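PDB 6IXZ: sortase family protein from Clostridium perfringens, which is a class C sortase, a cysteine transpeptidase of the kind that probably joins pilin subunits covalently at the cell surface. Local coordinates for residues Ser9-Ser12 and Asp13-Lys17; Lys124-Asp127 and Gly128-Phe131. One frame throughout, in Å; residues are numbered along the deposited sequence.

Overall arrangement
Contact 1 lies within one helix, residues 5-18, near the start of the modelled chain, whereas contact 2 is the tight turn that leads into strand 130-135 of the sortase beta fold. Their centres are 27 Å apart and their nearest atoms about 13 Å, so the two do not touch. What joins them is strand 60-66: Thr10 and Tyr14 of contact 1 rest on Val60 and Ile11 on Tyr63, while in contact 2 Leu125 packs on Ile66 and Phe131 on Ile64 and Ile66. Both lie away from the predicted active-site residues His110 and Cys172; their centres lie about 17 Å (contact 1) and 16 Å (contact 2) from the centre of the chain.

Contact 1: residues Ser9-Ser12 and Asp13-Lys17; sequences STIS and DYTEK
Thr15 grips the carbonyl of Ile11 twice, with its backbone and with its side chain. Its N-H gives the usual helical bond, and its hydroxyl adds a second, OG1 of Thr15 to O of Ile11 at 3.1 Å. The two donors approach from opposite faces of the carbonyl plane, OG1 tilted 32° from it. The hydroxyl can bend back because chi1 of -58° sets OG1 beside the Thr15 backbone N, within reach of O of Ile11, and CG2 opposite that N.

Backbone bonds of the i to i+4 kind make up the rest: Asp13 N to Ser9 O at 3.0 Å, Tyr14 N to Thr10 O, and Glu16 N to Ser12 O. With that of Thr15 N, these consecutive bonds belong to alpha-helix 5-18, an amphipathic segment that lies against the sortase sheet. Thr10 and Ile11 face Pro74 on strand 71-77, and Tyr14 meets Val60 on strand 60-66; the hydroxyl of Thr10 bonds back to Phe6 O.

Van der Waals contact is slight. CB of Tyr14 lies 3.6 Å from O of Ile11. On the solvent side the carboxylate of Asp13 lies beside O of Ser9 without a bond, OD2 of Asp13 and O of Ser9 being two acceptors 3.4 Å apart.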
# COMPACT_ATOMS: atom_id res chain seq x y z
N SER A 9 -2.09 12.76 12.72
CA SER A 9 -2.35 12.28 14.07
C SER A 9 -2.39 10.76 14.02
O SER A 9 -2.04 10.07 14.99
CB SER A 9 -3.69 12.82 14.58
OG SER A 9 -3.96 12.32 15.87
N THR A 10 -2.83 10.27 12.86
CA THR A 10 -2.94 8.85 12.61
C THR A 10 -1.57 8.20 12.59
O THR A 10 -1.36 7.18 13.24
CB THR A 10 -3.68 8.60 11.29
OG1 THR A 10 -5.05 9.06 11.43
CG2 THR A 10 -3.69 7.10 10.98
N ILE A 11 -0.61 8.83 11.94
CA ILE A 11 0.72 8.24 11.90
C ILE A 11 1.32 8.16 13.29
O ILE A 11 1.97 7.18 13.64
CB ILE A 11 1.66 9.01 10.97
CG1 ILE A 11 1.22 8.78 9.50
CG2 ILE A 11 3.09 8.55 11.20
CD1 ILE A 11 2.08 9.48 8.46
N SER A 12 1.12 9.21 14.08
CA SER A 12 1.63 9.26 15.46
C SER A 12 1.07 8.13 16.33
O SER A 12 1.82 7.42 16.98
CB SER A 12 1.29 10.61 16.10
OG SER A 12 1.83 10.69 17.41
N ASP A 13 -0.25 8.01 16.35
CA ASP A 13 -0.95 6.92 17.02
C ASP A 13 -0.36 5.56 16.66
O ASP A 13 -0.20 4.70 17.52
CB ASP A 13 -2.42 6.90 16.57
CG ASP A 13 -3.23 7.98 17.19
OD1 ASP A 13 -4.44 8.06 16.89
OD2 ASP A 13 -2.66 8.72 18.01
N TYR A 14 -0.22 5.32 15.35
CA TYR A 14 0.24 4.04 14.86
C TYR A 14 1.62 3.71 15.42
O TYR A 14 1.87 2.60 15.86
CB TYR A 14 0.32 4.02 13.33
CG TYR A 14 1.22 2.92 12.82
CD1 TYR A 14 0.74 1.63 12.68
CD2 TYR A 14 2.56 3.16 12.56
CE1 TYR A 14 1.57 0.59 12.30
CE2 TYR A 14 3.40 2.13 12.18
CZ TYR A 14 2.90 0.84 12.06
OH TYR A 14 3.73 -0.17 11.64
N THR A 15 2.52 4.69 15.39
CA THR A 15 3.88 4.48 15.87
C THR A 15 3.89 4.16 17.37
O THR A 15 4.38 3.12 17.80
CB THR A 15 4.75 5.70 15.58
OG1 THR A 15 4.76 5.97 14.17
CG2 THR A 15 6.18 5.47 16.06
N GLU A 16 3.27 5.01 18.18
CA GLU A 16 3.21 4.71 19.60
C GLU A 16 2.74 3.28 19.80
O GLU A 16 3.28 2.56 20.63
CB GLU A 16 2.28 5.66 20.35
CG GLU A 16 2.49 5.63 21.86
CD GLU A 16 1.21 5.81 22.66
OE1 GLU A 16 1.09 5.16 23.73
OE2 GLU A 16 0.35 6.60 22.24
N LYS A 17 1.69 2.90 19.07
CA LYS A 17 0.93 1.69 19.37
C LYS A 17 1.69 0.43 18.94
O LYS A 17 1.70 -0.57 19.66
CB LYS A 17 -0.43 1.73 18.68
CG LYS A 17 -1.07 0.36 18.50
CD LYS A 17 -2.45 0.44 17.86
CE LYS A 17 -2.89 -0.92 17.35
NZ LYS A 17 -4.35 -0.98 17.03

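Contact 2: residues Lys124-Asp127 and Gly128-Phe131; sequences KLKD and GDVF
Asp129 and Lys126 hold each other across a type II beta turn, Lys126 to Asp129, which brings the chain into strand 130-135 of the sortase fold. The turn is closed by Asp129 N, which donates to O of Lys126 at 3.0 Å. Gly128 takes its third position with phi 92°, a backbone shape in which a side-chain carbon would collide with the carbonyl oxygen of Asp127. Gly128 and Asp129 also make backbone hydrogen bonds to Val144 of strand 138-150.

The side chain of Asp129 points back across the turn. Its CB sits 3.7 Å from CD2 of Leu125, a buried leucine that also packs on Ile66, Ser68 and Ile69. With chi1 at -71°, CG stands beside its own backbone N and is carried over the start of the turn, 3.5 Å from CD of Lys126. From there the carboxylate divides its work. OD2 accepts from N of Lys126 at 2.8 Å, a nearly straight bond (166° at the hydrogen) that meets the oxygen from above the carboxylate plane; the side chain and the backbone thus bridge the same two residues in opposite directions. OD2 also lies against CA of Leu125.

The lysine chain, bent at chi2 and again at chi4, crosses the aspartate at about a right angle and passes its methylenes across the carboxylate, CG by OD2 and CE by OD1. OD1 of Asp129 meets CE of Lys126 at 3.0 Å, while NZ of Lys126 stays 4.4 Å from OD1 of Asp129, too far for a salt bridge.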
# COMPACT_ATOMS: atom_id res chain seq x y z
N LYS A 124 4.84 13.03 -10.94
CA LYS A 124 6.19 13.60 -11.16
C LYS A 124 7.30 12.58 -10.97
O LYS A 124 8.46 12.83 -11.31
CB LYS A 124 6.42 14.82 -10.26
CG LYS A 124 5.28 15.84 -10.28
CD LYS A 124 5.57 17.05 -9.38
CE LYS A 124 4.46 18.10 -9.48
NZ LYS A 124 4.64 19.22 -8.51
N LEU A 125 6.96 11.40 -10.49
CA LEU A 125 7.97 10.37 -10.34
C LEU A 125 8.43 9.83 -11.70
O LEU A 125 7.66 9.78 -12.64
CB LEU A 125 7.45 9.22 -9.48
CG LEU A 125 7.14 9.54 -8.02
CD1 LEU A 125 6.53 8.33 -7.34
CD2 LEU A 125 8.40 9.98 -7.30
N LYS A 126 9.67 9.38 -11.77
CA LYS A 126 10.20 8.68 -12.93
C LYS A 126 10.97 7.40 -12.53
O LYS A 126 11.24 7.17 -11.36
CB LYS A 126 11.11 9.63 -13.72
CG LYS A 126 12.15 10.34 -12.87
CD LYS A 126 13.16 9.37 -12.26
CE LYS A 126 14.41 10.06 -11.74
NZ LYS A 126 15.23 10.62 -12.85
N ASP A 127 11.30 6.56 -13.51
CA ASP A 127 12.12 5.37 -13.28
C ASP A 127 13.32 5.70 -12.40
O ASP A 127 13.94 6.74 -12.58
CB ASP A 127 12.61 4.80 -14.62
CG ASP A 127 11.57 3.96 -15.32
OD1 ASP A 127 10.52 3.62 -14.70
OD2 ASP A 127 11.80 3.62 -16.49
N GLY A 128 13.59 4.86 -11.41
CA GLY A 128 14.68 5.14 -10.46
C GLY A 128 14.32 5.88 -9.18
O GLY A 128 15.00 5.70 -8.18
N ASP A 129 13.23 6.67 -9.15
CA ASP A 129 12.80 7.34 -7.91
C ASP A 129 12.38 6.32 -6.84
O ASP A 129 12.11 5.15 -7.12
CB ASP A 129 11.64 8.32 -8.15
CG ASP A 129 12.07 9.56 -8.91
OD1 ASP A 129 13.30 9.84 -8.94
OD2 ASP A 129 11.20 10.22 -9.54
N VAL A 130 12.42 6.75 -5.58
CA VAL A 130 12.36 5.79 -4.48
C VAL A 130 11.20 6.10 -3.54
O VAL A 130 10.77 7.24 -3.40
CB VAL A 130 13.68 5.75 -3.67
CG1 VAL A 130 14.81 5.14 -4.50
CG2 VAL A 130 14.05 7.14 -3.18
N PHE A 131 10.66 5.06 -2.93
CA PHE A 131 9.73 5.27 -1.84
C PHE A 131 9.89 4.20 -0.79
O PHE A 131 10.44 3.12 -1.02
CB PHE A 131 8.29 5.34 -2.37
CG PHE A 131 7.84 4.11 -3.09
CD1 PHE A 131 7.26 3.07 -2.39
CD2 PHE A 131 7.92 4.02 -4.46
CE1 PHE A 131 6.72 1.99 -3.05
CE2 PHE A 131 7.40 2.92 -5.12
CZ PHE A 131 6.79 1.92 -4.41